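Local coordinates for hemin ABC transporter, periplasmic hemin-binding protein HutB (Vibrio cholerae, PDB 5KHL), which probably binds hemin in the periplasm and delivers it to an ABC transporter of the inner membrane for import, at residues Ile101-Arg113 with Leu250-Ala262. Sequence-based numbering, arbitrary orientation.
Sequences INSDSTPQGLLTR and LVGGLGLKSLQEA
Leu254 lays its CD2 methyl against the first turn of helix 107-120, 3.5 Å from Pro107 CA and 4.0 Å from Pro107 CG, its side chain crossing the proline ring at a slant. With CG turned anti to the backbone N (chi1 -172°), the CD2 branch leads to Pro107; Thr174 of helix 171-178, outside both segments, touches Leu254 and Pro107. Leu110 answers from the next turn: its CB lies 3.3 Å from Leu254 O, and its CD2 methyl reaches Leu259 CD1 at 4.3 Å. Beside this apolar patch the Arg113 guanidinium is flanked near its rim, by Gly252 O and Gly253 N over one face and Leu110 CA over the other. At its edge a water accepts from Arg113 NH1 (2.9 Å), donates to Thr106 O, and takes a weak bond from Leu254 N. Further out, Thr106, the N-cap of helix 107-120, takes the amide of Gly109 on its OG1 (Gly109 N to Thr106 OG1 2.8 Å), while Asn102 OD1 closes an Asx turn with Asp104 N. On the partner side Gly255 N donates nearly straight to Ser258 OG (168°), and Glu28 receives Leu256 N and Lys257 N at the start of helix 256-269. Methyl packing and a water-bridged arginine, without direct backbone pairing, thus join two helix starts between the sheet-bearing lobes; helix 125-143, touched by Leu110 and Leu256, is consistent with this family's long linking helix.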
loop_
_atom_site.group_PDB
_atom_site.type_symbol
_atom_site.label_atom_id
_atom_site.label_comp_id
_atom_site.label_asym_id
_atom_site.label_seq_id
_atom_site.Cartn_x
_atom_site.Cartn_y
_atom_site.Cartn_z
ATOM N N ILE A 101 0.462 7.812 12.732
ATOM C CA ILE A 101 0.847 6.423 12.793
ATOM C C ILE A 101 1.840 6.173 11.657
ATOM O O ILE A 101 1.935 6.999 10.755
ATOM C CB ILE A 101 -0.447 5.552 12.713
ATOM C CG1 ILE A 101 -0.497 4.573 13.867
ATOM C CG2 ILE A 101 -0.694 4.935 11.319
ATOM C CD1 ILE A 101 -0.727 5.256 15.164
ATOM N N ASN A 102 2.579 5.059 11.683
ATOM C CA ASN A 102 3.647 4.821 10.698
ATOM C C ASN A 102 3.181 4.758 9.240
ATOM O O ASN A 102 2.177 4.148 8.948
ATOM C CB ASN A 102 4.388 3.516 11.023
ATOM C CG ASN A 102 5.609 3.282 10.115
ATOM O OD1 ASN A 102 5.474 2.818 8.973
ATOM N ND2 ASN A 102 6.808 3.597 10.631
ATOM N N SER A 103 3.938 5.348 8.319
ATOM C CA SER A 103 3.669 5.125 6.901
ATOM C C SER A 103 4.924 4.928 6.013
ATOM O O SER A 103 4.887 5.314 4.841
ATOM C CB SER A 103 2.812 6.272 6.337
ATOM O OG SER A 103 3.315 7.548 6.675
ATOM N N ASP A 104 6.003 4.331 6.552
ATOM C CA ASP A 104 7.155 3.851 5.746
ATOM C C ASP A 104 6.777 2.811 4.726
ATOM O O ASP A 104 5.786 2.114 4.878
ATOM C CB ASP A 104 8.253 3.154 6.578
ATOM C CG ASP A 104 8.634 3.903 7.787
ATOM O OD1 ASP A 104 8.625 5.150 7.750
ATOM O OD2 ASP A 104 8.963 3.232 8.779
ATOM N N SER A 105 7.668 2.633 3.761
ATOM C CA SER A 105 7.587 1.529 2.835
ATOM C C SER A 105 8.364 0.297 3.339
ATOM O O SER A 105 8.564 -0.659 2.599
ATOM C CB SER A 105 8.117 1.976 1.485
ATOM O OG SER A 105 9.377 2.578 1.641
ATOM N N THR A 106 8.780 0.304 4.598
ATOM C CA THR A 106 9.607 -0.788 5.096
ATOM C C THR A 106 8.831 -1.858 5.853
ATOM O O THR A 106 7.824 -1.587 6.473
ATOM C CB THR A 106 10.702 -0.268 6.025
ATOM O OG1 THR A 106 10.126 0.032 7.299
ATOM C CG2 THR A 106 11.346 0.974 5.442
ATOM N N PRO A 107 9.323 -3.090 5.820
ATOM C CA PRO A 107 8.752 -4.111 6.700
ATOM C C PRO A 107 8.723 -3.713 8.184
ATOM O O PRO A 107 7.759 -4.033 8.880
ATOM C CB PRO A 107 9.676 -5.306 6.476
ATOM C CG PRO A 107 10.205 -5.103 5.091
ATOM C CD PRO A 107 10.361 -3.636 4.923
ATOM N N GLN A 108 9.742 -3.026 8.682
ATOM C CA GLN A 108 9.713 -2.671 10.104
ATOM C C GLN A 108 8.626 -1.626 10.343
ATOM O O GLN A 108 8.070 -1.539 11.439
ATOM C CB GLN A 108 11.078 -2.176 10.608
ATOM C CG GLN A 108 11.727 -1.065 9.808
ATOM C CD GLN A 108 12.568 -1.563 8.627
ATOM O OE1 GLN A 108 12.253 -2.576 7.975
ATOM N NE2 GLN A 108 13.643 -0.835 8.337
ATOM N N GLY A 109 8.322 -0.851 9.301
ATOM C CA GLY A 109 7.259 0.120 9.376
ATOM C C GLY A 109 5.959 -0.608 9.686
ATOM O O GLY A 109 5.205 -0.178 10.551
ATOM N N LEU A 110 5.721 -1.727 9.001
ATOM C CA LEU A 110 4.558 -2.568 9.260
ATOM C C LEU A 110 4.526 -3.105 10.692
ATOM O O LEU A 110 3.490 -3.058 11.346
ATOM C CB LEU A 110 4.518 -3.726 8.254
ATOM C CG LEU A 110 3.456 -4.808 8.457
ATOM C CD1 LEU A 110 2.064 -4.184 8.659
ATOM C CD2 LEU A 110 3.433 -5.768 7.267
ATOM N N LEU A 111 5.654 -3.611 11.173
ATOM C CA LEU A 111 5.711 -4.155 12.522
ATOM C C LEU A 111 5.446 -3.056 13.548
ATOM O O LEU A 111 4.761 -3.281 14.538
ATOM C CB LEU A 111 7.067 -4.823 12.799
ATOM C CG LEU A 111 7.485 -6.022 11.948
ATOM C CD1 LEU A 111 8.927 -6.387 12.246
ATOM C CD2 LEU A 111 6.590 -7.218 12.169
ATOM N N THR A 112 5.989 -1.869 13.304
ATOM C CA THR A 112 5.743 -0.699 14.154
ATOM C C THR A 112 4.264 -0.256 14.118
ATOM O O THR A 112 3.664 0.086 15.154
ATOM C CB THR A 112 6.648 0.493 13.712
ATOM O OG1 THR A 112 8.027 0.112 13.796
ATOM C CG2 THR A 112 6.417 1.715 14.573
ATOM N N ARG A 113 3.689 -0.262 12.920
ATOM C CA ARG A 113 2.288 0.086 12.728
ATOM C C ARG A 113 1.381 -0.852 13.521
ATOM O O ARG A 113 0.417 -0.415 14.156
ATOM C CB ARG A 113 1.935 0.056 11.234
ATOM C CG ARG A 113 0.756 0.961 10.835
ATOM C CD ARG A 113 0.909 1.505 9.396
ATOM N NE ARG A 113 1.066 0.422 8.451
ATOM C CZ ARG A 113 2.152 0.187 7.733
ATOM N NH1 ARG A 113 3.207 0.987 7.803
ATOM N NH2 ARG A 113 2.165 -0.855 6.931
ATOM N N LEU A 250 -0.457 -0.820 -1.862
ATOM C CA LEU A 250 0.595 0.153 -2.112
ATOM C C LEU A 250 0.403 1.399 -1.253
ATOM O O LEU A 250 1.272 2.276 -1.201
ATOM C CB LEU A 250 0.618 0.545 -3.589
ATOM C CG LEU A 250 0.617 -0.553 -4.655
ATOM C CD1 LEU A 250 0.892 0.058 -6.025
ATOM C CD2 LEU A 250 1.603 -1.667 -4.335
ATOM N N VAL A 251 -0.738 1.465 -0.581
ATOM C CA VAL A 251 -1.133 2.659 0.158
ATOM C C VAL A 251 -0.976 2.481 1.671
ATOM O O VAL A 251 -1.448 1.500 2.243
ATOM C CB VAL A 251 -2.604 3.056 -0.207
ATOM C CG1 VAL A 251 -3.387 3.557 1.003
ATOM C CG2 VAL A 251 -2.603 4.094 -1.328
ATOM N N GLY A 252 -0.273 3.413 2.307
ATOM C CA GLY A 252 -0.243 3.438 3.753
ATOM C C GLY A 252 0.945 3.117 4.671
ATOM O O GLY A 252 0.859 3.524 5.830
ATOM N N GLY A 253 2.009 2.403 4.280
ATOM C CA GLY A 253 2.252 1.765 3.002
ATOM C C GLY A 253 2.400 0.239 2.976
ATOM O O GLY A 253 1.517 -0.419 2.423
ATOM N N LEU A 254 3.479 -0.349 3.511
ATOM C CA LEU A 254 3.620 -1.828 3.412
ATOM C C LEU A 254 2.760 -2.541 4.437
ATOM O O LEU A 254 2.941 -2.382 5.636
ATOM C CB LEU A 254 5.066 -2.306 3.561
ATOM C CG LEU A 254 5.277 -3.819 3.270
ATOM C CD1 LEU A 254 5.441 -4.133 1.776
ATOM C CD2 LEU A 254 6.439 -4.434 4.070
ATOM N N GLY A 255 1.823 -3.345 3.961
ATOM C CA GLY A 255 0.844 -3.944 4.847
ATOM C C GLY A 255 0.560 -5.408 4.573
ATOM O O GLY A 255 1.335 -6.083 3.893
ATOM N N LEU A 256 -0.560 -5.892 5.111
ATOM C CA LEU A 256 -0.919 -7.299 5.013
ATOM C C LEU A 256 -1.284 -7.673 3.583
ATOM O O LEU A 256 -0.886 -8.738 3.081
ATOM C CB LEU A 256 -2.072 -7.618 5.954
ATOM C CG LEU A 256 -1.847 -7.200 7.411
ATOM C CD1 LEU A 256 -2.992 -7.695 8.278
ATOM C CD2 LEU A 256 -0.503 -7.716 7.946
ATOM N N LYS A 257 -2.035 -6.787 2.932
ATOM C CA LYS A 257 -2.350 -6.915 1.509
ATOM C C LYS A 257 -1.082 -6.911 0.636
ATOM O O LYS A 257 -0.992 -7.661 -0.330
ATOM C CB LYS A 257 -3.290 -5.784 1.074
ATOM C CG LYS A 257 -3.957 -5.997 -0.278
ATOM C CD LYS A 257 -4.913 -7.190 -0.255
ATOM C CE LYS A 257 -4.950 -7.911 -1.611
ATOM N NZ LYS A 257 -5.426 -7.038 -2.712
ATOM N N SER A 258 -0.115 -6.065 0.989
ATOM C CA SER A 258 1.165 -6.015 0.290
ATOM C C SER A 258 1.821 -7.381 0.281
ATOM O O SER A 258 2.224 -7.883 -0.765
ATOM C CB SER A 258 2.109 -5.008 0.934
ATOM O OG SER A 258 1.411 -3.886 1.426
ATOM N N LEU A 259 1.914 -7.983 1.460
ATOM C CA LEU A 259 2.482 -9.312 1.613
ATOM C C LEU A 259 1.727 -10.392 0.813
ATOM O O LEU A 259 2.349 -11.274 0.213
ATOM C CB LEU A 259 2.511 -9.684 3.100
ATOM C CG LEU A 259 3.329 -8.788 4.040
ATOM C CD1 LEU A 259 3.678 -9.545 5.297
ATOM C CD2 LEU A 259 4.596 -8.282 3.361
ATOM N N GLN A 260 0.395 -10.312 0.821
ATOM C CA GLN A 260 -0.474 -11.225 0.081
ATOM C C GLN A 260 -0.325 -11.091 -1.446
ATOM O O GLN A 260 -0.225 -12.090 -2.149
ATOM C CB GLN A 260 -1.948 -11.010 0.492
ATOM C CG GLN A 260 -2.794 -12.301 0.607
ATOM C CD GLN A 260 -2.534 -13.128 1.887
ATOM O OE1 GLN A 260 -2.302 -12.581 2.970
ATOM N NE2 GLN A 260 -2.579 -14.454 1.752
ATOM N N GLU A 261 -0.312 -9.864 -1.949
ATOM C CA GLU A 261 0.013 -9.613 -3.357
ATOM C C GLU A 261 1.396 -10.101 -3.726
ATOM O O GLU A 261 1.582 -10.685 -4.784
ATOM C CB GLU A 261 -0.060 -8.122 -3.689
ATOM C CG GLU A 261 -1.459 -7.594 -3.791
ATOM C CD GLU A 261 -2.251 -8.310 -4.849
ATOM O OE1 GLU A 261 -2.350 -7.769 -5.967
ATOM O OE2 GLU A 261 -2.767 -9.411 -4.564
ATOM N N ALA A 262 2.363 -9.833 -2.851
ATOM C CA ALA A 262 3.751 -10.225 -3.090
ATOM C C ALA A 262 3.856 -11.726 -3.301
ATOM O O ALA A 262 4.485 -12.160 -4.263
ATOM C CB ALA A 262 4.658 -9.771 -1.927
HETATM O O HOH W 1 5.550 0.121 6.271
#